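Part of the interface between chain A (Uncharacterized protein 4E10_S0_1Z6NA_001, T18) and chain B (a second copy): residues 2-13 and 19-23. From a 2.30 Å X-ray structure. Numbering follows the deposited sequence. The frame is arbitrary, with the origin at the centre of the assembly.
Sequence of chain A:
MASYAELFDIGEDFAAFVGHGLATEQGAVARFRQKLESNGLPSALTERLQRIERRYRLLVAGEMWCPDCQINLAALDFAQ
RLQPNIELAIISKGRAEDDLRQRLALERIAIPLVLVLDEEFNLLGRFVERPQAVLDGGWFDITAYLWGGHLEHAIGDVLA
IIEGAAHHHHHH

Chain A, residues 2-13: ASYAELFDIGED
Chain B 19-23: GHGLA

Chain A enters extended at A:Ser3 (phi/psi -63/163), then turns into a short helix from A:Tyr4; through A:Asp9 phi stays near -70 and psi between -28 and -44, and A:Ile10 is at -85/-9. A:Ser3 is the N-cap: its OG, on a p rotamer, accepts from A:Glu6 N at 3.1 Å, while A:Glu6 OE1 accepts from A:Ser3 N at 3.0 Å, so each side chain serves the other's backbone. A:Leu7 N to A:Ser3 O is 3.0 Å; A:Ile10 N to A:Glu6 O is weak at 3.3 Å. A:Gly11 (-64/147) and A:Glu12 (-92/153) are extended again. The chain B segment has no regular helix or strand: B:His20 sits at -92/-2, B:Gly21 at -85/162, and B:Leu22 at -64/157 as an N-cap. The CA atoms nearest each other belong to A:Ile10 and B:His20, 5.5 Å apart.

A:Ala2, A:Glu6 and A:Ile10 recur every four residues, and their CA-to-CB bonds all point toward chain B. B:Leu22 (m, t) starts sideways but brings its end to them: its CD1 lies 3.6 Å from A:Ala2 CB, and its CD2 lies 4.0 Å from A:Glu6 CB and 3.9 Å from A:Ile10 CD1. One leucine thus touches three residues spaced four apart, the first of them ahead of the helix. A:Ile10 (p, t) also packs on backbone, with CB 3.2 Å from B:His20 O and CG2 3.5 Å from B:Gly21 O.

No direct hydrogen bond crosses between the stretches. The polar link is a water that donates to A:Ile10 O at 2.7 Å and lies 2.8 Å from B:His20 ND1, joining the A:Ile10 carbonyl to the imidazole. B:His20 is m, with chi2 -52°. A:Glu12 (chi1 m, chi2 -137°, chi3 79°) brings OE1 to 3.1 Å from B:His20 CE1, an oblique approach to the ring. The stretches bury 333 Å² together.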

# COMPACT_ATOMS: atom_id res chain seq x y z
N ALA A 2 0.43 15.93 2.73
CA ALA A 2 -0.62 16.20 1.70
C ALA A 2 -1.96 16.55 2.37
O ALA A 2 -2.28 16.02 3.41
CB ALA A 2 -0.78 14.99 0.80
N SER A 3 -2.72 17.45 1.75
CA SER A 3 -4.07 17.78 2.21
C SER A 3 -5.01 16.57 2.12
O SER A 3 -4.71 15.61 1.43
CB SER A 3 -4.65 18.91 1.36
OG SER A 3 -5.01 18.47 0.06
N TYR A 4 -6.14 16.62 2.80
CA TYR A 4 -7.09 15.51 2.74
C TYR A 4 -7.62 15.30 1.32
O TYR A 4 -7.95 14.19 0.94
CB TYR A 4 -8.26 15.73 3.70
CG TYR A 4 -7.92 15.54 5.17
CD1 TYR A 4 -8.36 16.44 6.12
CD2 TYR A 4 -7.15 14.47 5.59
CE1 TYR A 4 -8.06 16.27 7.45
CE2 TYR A 4 -6.85 14.29 6.92
CZ TYR A 4 -7.30 15.19 7.85
OH TYR A 4 -6.98 15.00 9.18
N ALA A 5 -7.69 16.39 0.54
CA ALA A 5 -8.11 16.33 -0.88
C ALA A 5 -7.07 15.63 -1.75
O ALA A 5 -7.41 14.93 -2.70
CB ALA A 5 -8.33 17.75 -1.42
N GLU A 6 -5.81 15.85 -1.43
CA GLU A 6 -4.74 15.27 -2.21
C GLU A 6 -4.65 13.78 -1.91
O GLU A 6 -4.43 12.97 -2.81
CB GLU A 6 -3.41 15.99 -1.93
CG GLU A 6 -3.36 17.39 -2.53
CD GLU A 6 -2.19 18.21 -2.04
OE1 GLU A 6 -1.64 17.85 -0.97
OE2 GLU A 6 -1.83 19.21 -2.70
N LEU A 7 -4.84 13.44 -0.63
CA LEU A 7 -4.80 12.04 -0.20
C LEU A 7 -5.98 11.23 -0.74
O LEU A 7 -5.82 10.09 -1.15
CB LEU A 7 -4.76 11.96 1.33
CG LEU A 7 -3.40 12.25 1.98
CD1 LEU A 7 -3.45 12.04 3.49
CD2 LEU A 7 -2.29 11.39 1.38
N PHE A 8 -7.16 11.83 -0.73
CA PHE A 8 -8.36 11.19 -1.27
C PHE A 8 -8.26 11.00 -2.80
O PHE A 8 -8.83 10.07 -3.39
CB PHE A 8 -9.59 12.01 -0.89
CG PHE A 8 -10.89 11.38 -1.28
CD1 PHE A 8 -11.57 10.57 -0.40
CD2 PHE A 8 -11.45 11.62 -2.53
CE1 PHE A 8 -12.76 9.98 -0.75
CE2 PHE A 8 -12.63 11.03 -2.90
CZ PHE A 8 -13.29 10.21 -2.01
N ASP A 9 -7.52 11.87 -3.46
CA ASP A 9 -7.36 11.78 -4.91
C ASP A 9 -6.52 10.55 -5.30
O ASP A 9 -6.88 9.82 -6.23
CB ASP A 9 -6.72 13.08 -5.41
CG ASP A 9 -6.53 13.11 -6.91
OD1 ASP A 9 -7.52 12.94 -7.65
OD2 ASP A 9 -5.37 13.34 -7.34
N ILE A 10 -5.43 10.31 -4.57
CA ILE A 10 -4.56 9.16 -4.85
C ILE A 10 -5.05 7.87 -4.19
O ILE A 10 -4.52 6.79 -4.43
CB ILE A 10 -3.05 9.41 -4.45
CG1 ILE A 10 -2.90 9.77 -2.97
CG2 ILE A 10 -2.43 10.48 -5.32
CD1 ILE A 10 -1.50 9.55 -2.45
N GLY A 11 -6.06 7.98 -3.33
CA GLY A 11 -6.70 6.79 -2.77
C GLY A 11 -7.38 5.97 -3.85
O GLY A 11 -7.87 6.49 -4.80
N GLU A 12 -7.40 4.66 -3.70
CA GLU A 12 -8.05 3.82 -4.70
C GLU A 12 -9.51 3.58 -4.34
O GLU A 12 -9.86 3.62 -3.18
CB GLU A 12 -7.32 2.48 -4.81
CG GLU A 12 -5.91 2.64 -5.36
CD GLU A 12 -5.56 1.60 -6.38
OE1 GLU A 12 -6.00 1.74 -7.56
OE2 GLU A 12 -4.82 0.66 -6.00
N ASP A 13 -10.34 3.32 -5.34
CA ASP A 13 -11.71 2.94 -5.05
C ASP A 13 -11.75 1.48 -4.57
O ASP A 13 -10.78 0.75 -4.70
CB ASP A 13 -12.66 3.26 -6.23
CG ASP A 13 -12.49 2.33 -7.43
OD1 ASP A 13 -12.93 2.70 -8.54
OD2 ASP A 13 -11.94 1.24 -7.28
N GLY B 19 2.12 6.03 -10.77
CA GLY B 19 0.84 6.68 -11.04
C GLY B 19 -0.11 6.86 -9.85
O GLY B 19 -1.04 7.66 -9.91
N HIS B 20 0.12 6.13 -8.76
CA HIS B 20 -0.67 6.29 -7.55
C HIS B 20 -0.08 7.28 -6.58
O HIS B 20 -0.65 7.53 -5.51
CB HIS B 20 -0.80 4.95 -6.81
CG HIS B 20 -1.63 3.94 -7.52
ND1 HIS B 20 -2.90 4.21 -7.98
CD2 HIS B 20 -1.40 2.64 -7.83
CE1 HIS B 20 -3.40 3.14 -8.57
NE2 HIS B 20 -2.50 2.17 -8.49
N GLY B 21 1.08 7.84 -6.91
CA GLY B 21 1.78 8.75 -6.01
C GLY B 21 1.30 10.18 -6.11
O GLY B 21 0.65 10.56 -7.07
N LEU B 22 1.62 10.98 -5.10
CA LEU B 22 1.28 12.39 -5.11
C LEU B 22 2.03 13.04 -6.25
O LEU B 22 3.05 12.52 -6.69
CB LEU B 22 1.66 13.05 -3.79
CG LEU B 22 0.84 12.66 -2.56
CD1 LEU B 22 1.54 13.09 -1.28
CD2 LEU B 22 -0.52 13.29 -2.68
N ALA B 23 1.54 14.17 -6.75
CA ALA B 23 2.23 14.91 -7.79
C ALA B 23 3.68 15.20 -7.40
O ALA B 23 4.58 15.12 -8.24
CB ALA B 23 1.49 16.20 -8.11
O HOH W 1 -4.64 6.24 -7.12